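Local coordinates for protein CbsA (Xanthomonas oryzae pv. oryzae, PDB 5XYH) that probably cleaves cellulose chains in plant cell walls, acting as a family 6 glycoside hydrolase of the 1,4-beta-cellobiosidase (exoglucanase) type, at residues 17-22 / 40-45; 28-33 / 409-414. All blocks are in the same frame, centred on the assembly; numbering follows the deposited sequence.

Contact 1: 17-22 / 40-45; sequences PDYSKE and QVVKSY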
ATOM      1  N   PRO A  17      -2.799 -17.555  -6.822  1.00 15.72           N
ATOM      2  CA  PRO A  17      -3.084 -18.835  -6.151  1.00 16.06           C
ATOM      3  C   PRO A  17      -2.362 -18.992  -4.829  1.00 15.86           C
ATOM      4  O   PRO A  17      -2.784 -19.811  -4.002  1.00 16.01           O
ATOM      5  CB  PRO A  17      -2.627 -19.889  -7.172  1.00 17.43           C
ATOM      6  CG  PRO A  17      -1.733 -19.174  -8.109  1.00 17.45           C
ATOM      7  CD  PRO A  17      -2.187 -17.744  -8.150  1.00 16.22           C
ATOM      8  N   ASP A  18      -1.297 -18.226  -4.586  1.00 15.22           N
ATOM      9  CA  ASP A  18      -0.661 -18.300  -3.274  1.00 15.15           C
ATOM     10  C   ASP A  18      -1.537 -17.659  -2.205  1.00 14.95           C
ATOM     11  O   ASP A  18      -1.597 -18.145  -1.070  1.00 14.84           O
ATOM     12  CB  ASP A  18       0.708 -17.642  -3.311  1.00 15.49           C
ATOM     13  CG  ASP A  18       1.672 -18.372  -4.210  1.00 16.84           C
ATOM     14  OD1 ASP A  18       1.563 -19.618  -4.311  1.00 17.98           O
ATOM     15  OD2 ASP A  18       2.536 -17.695  -4.809  1.00 16.73           O
ATOM     16  N   TYR A  19      -2.196 -16.545  -2.538  1.00 14.46           N
ATOM     17  CA  TYR A  19      -3.159 -15.963  -1.609  1.00 14.01           C
ATOM     18  C   TYR A  19      -4.342 -16.905  -1.406  1.00 13.78           C
ATOM     19  O   TYR A  19      -4.792 -17.107  -0.274  1.00 13.48           O
ATOM     20  CB  TYR A  19      -3.615 -14.592  -2.124  1.00 13.62           C
ATOM     21  CG  TYR A  19      -4.516 -13.827  -1.186  1.00 13.12           C
ATOM     22  CD1 TYR A  19      -4.010 -13.228  -0.037  1.00 13.37           C
ATOM     23  CD2 TYR A  19      -5.873 -13.690  -1.452  1.00 13.87           C
ATOM     24  CE1 TYR A  19      -4.835 -12.531   0.835  1.00 12.94           C
ATOM     25  CE2 TYR A  19      -6.707 -12.990  -0.588  1.00 13.08           C
ATOM     26  CZ  TYR A  19      -6.178 -12.415   0.554  1.00 13.22           C
ATOM     27  OH  TYR A  19      -7.005 -11.711   1.413  1.00 12.80           O
ATOM     28  N   SER A  20      -4.843 -17.507  -2.493  1.00 14.42           N
ATOM     29  CA  SER A  20      -5.880 -18.533  -2.357  1.00 15.23           C
ATOM     30  C   SER A  20      -5.443 -19.639  -1.399  1.00 15.55           C
ATOM     31  O   SER A  20      -6.219 -20.059  -0.530  1.00 15.96           O
ATOM     32  CB  SER A  20      -6.239 -19.113  -3.728  1.00 15.04           C
ATOM     33  OG  SER A  20      -6.736 -18.087  -4.580  1.00 17.15           O
ATOM     34  N   LYS A  21      -4.199 -20.111  -1.525  1.00 15.50           N
ATOM     35  CA  LYS A  21      -3.755 -21.202  -0.660  1.00 16.83           C
ATOM     36  C   LYS A  21      -3.675 -20.753   0.794  1.00 15.28           C
ATOM     37  O   LYS A  21      -4.033 -21.512   1.703  1.00 14.38           O
ATOM     38  CB  LYS A  21      -2.412 -21.739  -1.148  1.00 17.92           C
ATOM     39  CG  LYS A  21      -1.743 -22.695  -0.165  1.00 19.77           C
ATOM     40  CD  LYS A  21      -0.724 -23.575  -0.854  1.00 21.04           C
ATOM     41  CE  LYS A  21       0.208 -22.762  -1.737  1.00 23.32           C
ATOM     42  NZ  LYS A  21       1.222 -23.640  -2.391  1.00 28.65           N
ATOM     43  N   GLU A  22      -3.229 -19.512   1.030  1.00 14.59           N
ATOM     44  CA  GLU A  22      -3.267 -18.941   2.376  1.00 14.71           C
ATOM     45  C   GLU A  22      -4.692 -18.923   2.920  1.00 14.02           C
ATOM     46  O   GLU A  22      -4.946 -19.364   4.046  1.00 14.21           O
ATOM     47  CB  GLU A  22      -2.681 -17.523   2.365  1.00 14.33           C
ATOM     48  CG  GLU A  22      -1.159 -17.459   2.182  1.00 14.22           C
ATOM     49  CD  GLU A  22      -0.609 -16.040   2.127  1.00 14.78           C
ATOM     50  OE1 GLU A  22      -1.155 -15.231   1.359  1.00 13.93           O
ATOM     51  OE2 GLU A  22       0.376 -15.736   2.839  1.00 14.23           O
ATOM     52  N   GLN A  40     -14.299 -17.720   1.002  1.00 16.06           N
ATOM     53  CA  GLN A  40     -14.285 -18.111  -0.409  1.00 16.64           C
ATOM     54  C   GLN A  40     -14.414 -16.892  -1.315  1.00 15.76           C
ATOM     55  O   GLN A  40     -13.722 -16.786  -2.330  1.00 15.61           O
ATOM     56  CB  GLN A  40     -15.414 -19.100  -0.714  1.00 17.90           C
ATOM     57  CG  GLN A  40     -15.273 -20.464  -0.052  1.00 20.53           C
ATOM     58  CD  GLN A  40     -16.579 -21.292  -0.074  1.00 26.96           C
ATOM     59  OE1 GLN A  40     -17.662 -20.808   0.286  1.00 29.57           O
ATOM     60  NE2 GLN A  40     -16.467 -22.551  -0.500  1.00 29.32           N
ATOM     61  N   VAL A  41     -15.298 -15.963  -0.956  1.00 15.68           N
ATOM     62  CA  VAL A  41     -15.471 -14.744  -1.737  1.00 15.94           C
ATOM     63  C   VAL A  41     -14.209 -13.892  -1.685  1.00 15.13           C
ATOM     64  O   VAL A  41     -13.758 -13.356  -2.707  1.00 15.62           O
ATOM     65  CB  VAL A  41     -16.695 -13.962  -1.228  1.00 16.77           C
ATOM     66  CG1 VAL A  41     -16.794 -12.614  -1.942  1.00 16.58           C
ATOM     67  CG2 VAL A  41     -17.971 -14.777  -1.414  1.00 17.60           C
ATOM     68  N   VAL A  42     -13.624 -13.753  -0.499  1.00 14.42           N
ATOM     69  CA  VAL A  42     -12.425 -12.933  -0.349  1.00 15.08           C
ATOM     70  C   VAL A  42     -11.305 -13.445  -1.249  1.00 15.02           C
ATOM     71  O   VAL A  42     -10.635 -12.658  -1.931  1.00 15.18           O
ATOM     72  CB  VAL A  42     -12.007 -12.880   1.133  1.00 14.39           C
ATOM     73  CG1 VAL A  42     -10.578 -12.386   1.284  1.00 14.76           C
ATOM     74  CG2 VAL A  42     -12.971 -11.985   1.904  1.00 15.32           C
ATOM     75  N   LYS A  43     -11.110 -14.768  -1.312  1.00 14.60           N
ATOM     76  CA  LYS A  43     -10.053 -15.272  -2.180  1.00 14.98           C
ATOM     77  C   LYS A  43     -10.421 -15.243  -3.660  1.00 14.89           C
ATOM     78  O   LYS A  43      -9.597 -15.650  -4.484  1.00 14.85           O
ATOM     79  CB  LYS A  43      -9.635 -16.694  -1.776  1.00 15.59           C
ATOM     80  CG  LYS A  43     -10.680 -17.754  -1.961  1.00 15.47           C
ATOM     81  CD  LYS A  43     -10.075 -19.140  -1.843  1.00 16.45           C
ATOM     82  CE  LYS A  43     -11.149 -20.219  -1.938  1.00 17.86           C
ATOM     83  NZ  LYS A  43     -10.562 -21.566  -2.196  1.00 17.16           N
ATOM     84  N   SER A  44     -11.626 -14.787  -4.023  1.00 14.68           N
ATOM     85  CA  SER A  44     -11.955 -14.616  -5.434  1.00 16.83           C
ATOM     86  C   SER A  44     -11.464 -13.283  -5.992  1.00 16.76           C
ATOM     87  O   SER A  44     -11.578 -13.053  -7.203  1.00 16.51           O
ATOM     88  CB  SER A  44     -13.473 -14.747  -5.672  1.00 18.15           C
ATOM     89  OG  SER A  44     -14.232 -13.649  -5.166  1.00 17.64           O
ATOM     90  N   TYR A  45     -10.891 -12.391  -5.130  1.00 15.51           N
ATOM     91  CA  TYR A  45     -10.517 -11.062  -5.583  1.00 14.75           C
ATOM     92  C   TYR A  45      -9.033 -10.993  -5.917  1.00 14.60           C
ATOM     93  O   TYR A  45      -8.214 -11.662  -5.280  1.00 15.00           O
ATOM     94  CB  TYR A  45     -10.840 -10.019  -4.513  1.00 14.57           C
ATOM     95  CG  TYR A  45     -12.326  -9.848  -4.242  1.00 15.26           C
ATOM     96  CD1 TYR A  45     -13.212  -9.477  -5.260  1.00 16.11           C
ATOM     97  CD2 TYR A  45     -12.836 -10.017  -2.959  1.00 16.03           C
ATOM     98  CE1 TYR A  45     -14.575  -9.308  -5.007  1.00 16.77           C
ATOM     99  CE2 TYR A  45     -14.183  -9.839  -2.696  1.00 16.63           C
ATOM    100  CZ  TYR A  45     -15.052  -9.494  -3.727  1.00 16.94           C
ATOM    101  OH  TYR A  45     -16.394  -9.321  -3.441  1.00 18.67           O
TER
HETATM  102  O   HOH W   1      -6.771 -15.247  -4.084  1.00 14.22           O

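Contact 2: 28-33 / 409-414; sequences VKVKDV and WFHAHF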
ATOM      1  N   VAL A  28     -10.243 -24.099   6.343  1.00 17.07           N
ATOM      2  CA  VAL A  28     -10.353 -25.414   6.965  1.00 18.32           C
ATOM      3  C   VAL A  28     -10.280 -25.346   8.485  1.00 18.05           C
ATOM      4  O   VAL A  28     -10.681 -26.304   9.146  1.00 19.11           O
ATOM      5  CB  VAL A  28      -9.290 -26.374   6.408  1.00 18.62           C
ATOM      6  CG1 VAL A  28      -9.452 -26.496   4.895  1.00 18.56           C
ATOM      7  CG2 VAL A  28      -7.904 -25.907   6.781  1.00 18.61           C
ATOM      8  N   LYS A  29      -9.785 -24.244   9.066  1.00 17.39           N
ATOM      9  CA  LYS A  29      -9.724 -24.115  10.523  1.00 17.93           C
ATOM     10  C   LYS A  29     -11.040 -23.660  11.147  1.00 19.67           C
ATOM     11  O   LYS A  29     -11.254 -23.902  12.340  1.00 21.04           O
ATOM     12  CB  LYS A  29      -8.632 -23.124  10.949  1.00 18.61           C
ATOM     13  CG  LYS A  29      -7.207 -23.606  10.716  1.00 19.36           C
ATOM     14  CD  LYS A  29      -6.186 -22.501  10.970  1.00 19.01           C
ATOM     15  CE  LYS A  29      -4.767 -23.012  10.749  1.00 20.66           C
ATOM     16  NZ  LYS A  29      -3.745 -21.936  10.813  1.00 21.12           N
ATOM     17  N   VAL A  30     -11.917 -22.988  10.389  1.00 18.10           N
ATOM     18  CA  VAL A  30     -13.148 -22.423  10.933  1.00 19.56           C
ATOM     19  C   VAL A  30     -14.303 -23.366  10.621  1.00 19.11           C
ATOM     20  O   VAL A  30     -14.371 -23.939   9.526  1.00 19.09           O
ATOM     21  CB  VAL A  30     -13.416 -21.012  10.365  1.00 18.92           C
ATOM     22  CG1 VAL A  30     -12.213 -20.087  10.590  1.00 18.84           C
ATOM     23  CG2 VAL A  30     -13.753 -21.075   8.919  1.00 16.94           C
ATOM     24  N   LYS A  31     -15.214 -23.541  11.587  1.00 19.37           N
ATOM     25  CA  LYS A  31     -16.321 -24.468  11.375  1.00 19.76           C
ATOM     26  C   LYS A  31     -17.595 -23.754  10.957  1.00 19.33           C
ATOM     27  O   LYS A  31     -18.496 -24.373  10.386  1.00 19.21           O
ATOM     28  CB  LYS A  31     -16.572 -25.308  12.633  1.00 22.86           C
ATOM     29  CG  LYS A  31     -15.523 -26.402  12.746  1.00 23.82           C
ATOM     30  CD  LYS A  31     -15.313 -26.901  14.164  1.00 29.47           C
ATOM     31  CE  LYS A  31     -15.730 -28.375  14.278  1.00 31.47           C
ATOM     32  NZ  LYS A  31     -15.554 -29.161  12.985  1.00 33.55           N
ATOM     33  N   ASP A  32     -17.674 -22.459  11.204  1.00 17.78           N
ATOM     34  CA  ASP A  32     -18.746 -21.594  10.719  1.00 18.04           C
ATOM     35  C   ASP A  32     -18.782 -21.574   9.193  1.00 16.61           C
ATOM     36  O   ASP A  32     -17.907 -20.980   8.554  1.00 16.36           O
ATOM     37  CB  ASP A  32     -18.533 -20.180  11.277  1.00 17.13           C
ATOM     38  CG  ASP A  32     -19.695 -19.247  11.000  1.00 17.81           C
ATOM     39  OD1 ASP A  32     -20.553 -19.554  10.136  1.00 17.30           O
ATOM     40  OD2 ASP A  32     -19.730 -18.170  11.638  1.00 18.13           O
ATOM     41  N   VAL A  33     -19.808 -22.192   8.606  1.00 14.96           N
ATOM     42  CA  VAL A  33     -19.870 -22.325   7.152  1.00 16.01           C
ATOM     43  C   VAL A  33     -20.146 -20.977   6.485  1.00 15.64           C
ATOM     44  O   VAL A  33     -19.691 -20.724   5.365  1.00 15.15           O
ATOM     45  CB  VAL A  33     -20.927 -23.390   6.787  1.00 17.20           C
ATOM     46  CG1 VAL A  33     -21.213 -23.401   5.307  1.00 17.54           C
ATOM     47  CG2 VAL A  33     -20.442 -24.760   7.231  1.00 17.85           C
ATOM     48  N   TRP A 409       1.217 -15.774   6.695  1.00 13.99           N
ATOM     49  CA  TRP A 409      -0.206 -15.731   7.016  1.00 14.00           C
ATOM     50  C   TRP A 409      -0.473 -15.568   8.509  1.00 13.76           C
ATOM     51  O   TRP A 409       0.141 -16.234   9.349  1.00 13.74           O
ATOM     52  CB  TRP A 409      -0.880 -17.005   6.519  1.00 14.51           C
ATOM     53  CG  TRP A 409      -2.336 -16.876   6.344  1.00 14.54           C
ATOM     54  CD1 TRP A 409      -3.300 -17.601   6.977  1.00 14.49           C
ATOM     55  CD2 TRP A 409      -3.020 -15.971   5.466  1.00 13.86           C
ATOM     56  NE1 TRP A 409      -4.545 -17.202   6.552  1.00 14.43           N
ATOM     57  CE2 TRP A 409      -4.402 -16.213   5.614  1.00 13.71           C
ATOM     58  CE3 TRP A 409      -2.599 -14.988   4.559  1.00 13.68           C
ATOM     59  CZ2 TRP A 409      -5.369 -15.503   4.899  1.00 13.15           C
ATOM     60  CZ3 TRP A 409      -3.568 -14.287   3.837  1.00 13.11           C
ATOM     61  CH2 TRP A 409      -4.934 -14.546   4.021  1.00 13.23           C
ATOM     62  N   PHE A 410      -1.444 -14.720   8.835  1.00 13.00           N
ATOM     63  CA  PHE A 410      -1.800 -14.378  10.210  1.00 13.44           C
ATOM     64  C   PHE A 410      -3.286 -14.693  10.374  1.00 13.73           C
ATOM     65  O   PHE A 410      -4.140 -13.825  10.184  1.00 12.29           O
ATOM     66  CB  PHE A 410      -1.460 -12.901  10.491  1.00 12.46           C
ATOM     67  CG  PHE A 410      -1.531 -12.499  11.946  1.00 12.56           C
ATOM     68  CD1 PHE A 410      -1.976 -13.378  12.926  1.00 12.86           C
ATOM     69  CD2 PHE A 410      -1.138 -11.221  12.327  1.00 11.87           C
ATOM     70  CE1 PHE A 410      -2.040 -12.983  14.252  1.00 13.49           C
ATOM     71  CE2 PHE A 410      -1.200 -10.820  13.644  1.00 12.69           C
ATOM     72  CZ  PHE A 410      -1.643 -11.706  14.613  1.00 13.39           C
ATOM     73  N   HIS A 411      -3.577 -15.952  10.733  1.00 14.17           N
ATOM     74  CA  HIS A 411      -4.958 -16.431  10.781  1.00 14.38           C
ATOM     75  C   HIS A 411      -5.856 -15.543  11.641  1.00 13.83           C
ATOM     76  O   HIS A 411      -6.979 -15.212  11.235  1.00 12.92           O
ATOM     77  CB  HIS A 411      -4.983 -17.877  11.285  1.00 15.58           C
ATOM     78  CG  HIS A 411      -6.361 -18.429  11.465  1.00 16.14           C
ATOM     79  ND1 HIS A 411      -7.190 -18.720  10.402  1.00 16.03           N
ATOM     80  CD2 HIS A 411      -7.055 -18.751  12.583  1.00 16.50           C
ATOM     81  CE1 HIS A 411      -8.339 -19.185  10.856  1.00 15.94           C
ATOM     82  NE2 HIS A 411      -8.281 -19.222  12.175  1.00 16.76           N
ATOM     83  N   ALA A 412      -5.383 -15.126  12.822  1.00 13.10           N
ATOM     84  CA  ALA A 412      -6.242 -14.332  13.700  1.00 14.02           C
ATOM     85  C   ALA A 412      -6.578 -12.974  13.085  1.00 13.05           C
ATOM     86  O   ALA A 412      -7.727 -12.525  13.160  1.00 11.65           O
ATOM     87  CB  ALA A 412      -5.595 -14.156  15.070  1.00 13.22           C
ATOM     88  N   HIS A 413      -5.597 -12.305  12.471  1.00 13.20           N
ATOM     89  CA  HIS A 413      -5.889 -11.045  11.776  1.00 11.88           C
ATOM     90  C   HIS A 413      -6.851 -11.259  10.614  1.00 12.62           C
ATOM     91  O   HIS A 413      -7.688 -10.393  10.312  1.00 11.63           O
ATOM     92  CB  HIS A 413      -4.600 -10.408  11.266  1.00 12.26           C
ATOM     93  CG  HIS A 413      -4.678  -8.921  11.118  1.00 12.57           C
ATOM     94  ND1 HIS A 413      -4.046  -8.241  10.102  1.00 12.47           N
ATOM     95  CD2 HIS A 413      -5.298  -7.982  11.871  1.00 13.10           C
ATOM     96  CE1 HIS A 413      -4.278  -6.946  10.227  1.00 12.51           C
ATOM     97  NE2 HIS A 413      -5.027  -6.759  11.300  1.00 13.02           N
ATOM     98  N   PHE A 414      -6.720 -12.392   9.924  1.00 12.02           N
ATOM     99  CA  PHE A 414      -7.561 -12.652   8.764  1.00 12.14           C
ATOM    100  C   PHE A 414      -9.024 -12.762   9.165  1.00 12.34           C
ATOM    101  O   PHE A 414      -9.887 -12.085   8.597  1.00 11.27           O
ATOM    102  CB  PHE A 414      -7.118 -13.925   8.057  1.00 12.02           C
ATOM    103  CG  PHE A 414      -7.867 -14.195   6.789  1.00 12.32           C
ATOM    104  CD1 PHE A 414      -7.838 -13.276   5.749  1.00 12.81           C
ATOM    105  CD2 PHE A 414      -8.594 -15.369   6.630  1.00 12.32           C
ATOM    106  CE1 PHE A 414      -8.525 -13.522   4.550  1.00 13.39           C
ATOM    107  CE2 PHE A 414      -9.293 -15.621   5.436  1.00 13.41           C
ATOM    108  CZ  PHE A 414      -9.256 -14.698   4.402  1.00 13.67           C
TER

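Contact 1: 17-22 / 40-45
Tyr19, Ser20, Val42 and Lys43 join the two arms of a helical hairpin, in which the start of helix 17-27 meets the C-terminal end of helix 33-42 and the type I turn from Val42 to Tyr45 that follows it. The backbones come close, with Ser20 CA 5.3 Å from Lys43 CA. Tyr19 holds CG anti to its backbone N (chi1 -174°), which carries the ring out along the flank of the second helix until OH lies 3.6 Å from Val42 CG1. The tyrosine and valine side chains run at a slant to each other, and the carbonyl oxygen of Val42 sits at the ring edge, near its plane. Phe414 packs on both side chains, while the Tyr19 hydroxyl bonds to Gly363 O. On the other flank the extended chain of Lys43 passes the first helix, its CD 4.2 Å from Ser20 O, and its ammonium forms a salt bridge with Asp24 one turn further on. Between these two flanks the gap is bridged by water: Ser20 OG and Lys43 O are 3.8 Å apart, and one water, in the plane of the Tyr19 ring at its edge, lies 2.9 Å from Ser20 OG and donates to Lys43 O at 2.9 Å.

Contact 2: 28-33 / 409-414
His411 presents its imidazole to the loop that joins helices 17-27 and 33-42, where Lys29 lies over one ring face and Val30 meets the edge. The close packing is concentrated on this ring. Lys29 CD stands over its middle, 3.9 Å from the centroid and only 6° off the ring normal, a CH-pi contact of nearly ideal geometry. Lys29 CB adds a second touch on His411 CE1 at 4.0 Å. The lysine chain, extended beyond CG, runs antiparallel to the histidine side chain and sets CD over the ring. From the edge, in the ring plane, Val30 CG1 approaches His411 CE1 to 4.0 Å, and Val30 also touches Leu35 and Met39 of helix 33-42. His411 swings CG opposite its own amide nitrogen (chi1 176°), which places the imidazole between the first turn of helix 411-419 and the loop, and a hydrogen bond between ND1 and Ser26 OG steadies its rotation; Trp409 NE1 shares the same hydroxyl.

The outer side is much looser. Lys29 is solvent-exposed, and its NZ remains 4.7 Å from His411 ND1, too far for a direct bond; a positive charge at this distance would probably disfavour protonation of the imidazole. The backbones stay well apart, 9.0 Å between Lys29 CA and His411 CA, and side chains alone close the interface. The whole is surface packing of a helix-helix connection against the N-terminal turn of a helix, with Phe410 at its N-cap position, in the C-terminal part of a glycoside hydrolase family 6 catalytic domain.

From the N terminus, helix 17-27 leads into the 28-33 loop and then helix 33-42. Contact 1 closes this short excursion, bringing 40-45 back to 17-22 with 17 residues between them. Contact 2 begins inside that excursion and reaches across 375 residues to 409-414, so the two cross along the chain. The long span it closes contains most of the mainly parallel sheet, and its effect is to set the start of the last helix, 411-419, against the N-terminal hairpin. The contacts, centred 13 Å apart, meet directly: Tyr19 CE1 lies 3.7 Å from Trp409 CZ3, and Val42 CG1 lies 4.0 Å from Phe414 CE1.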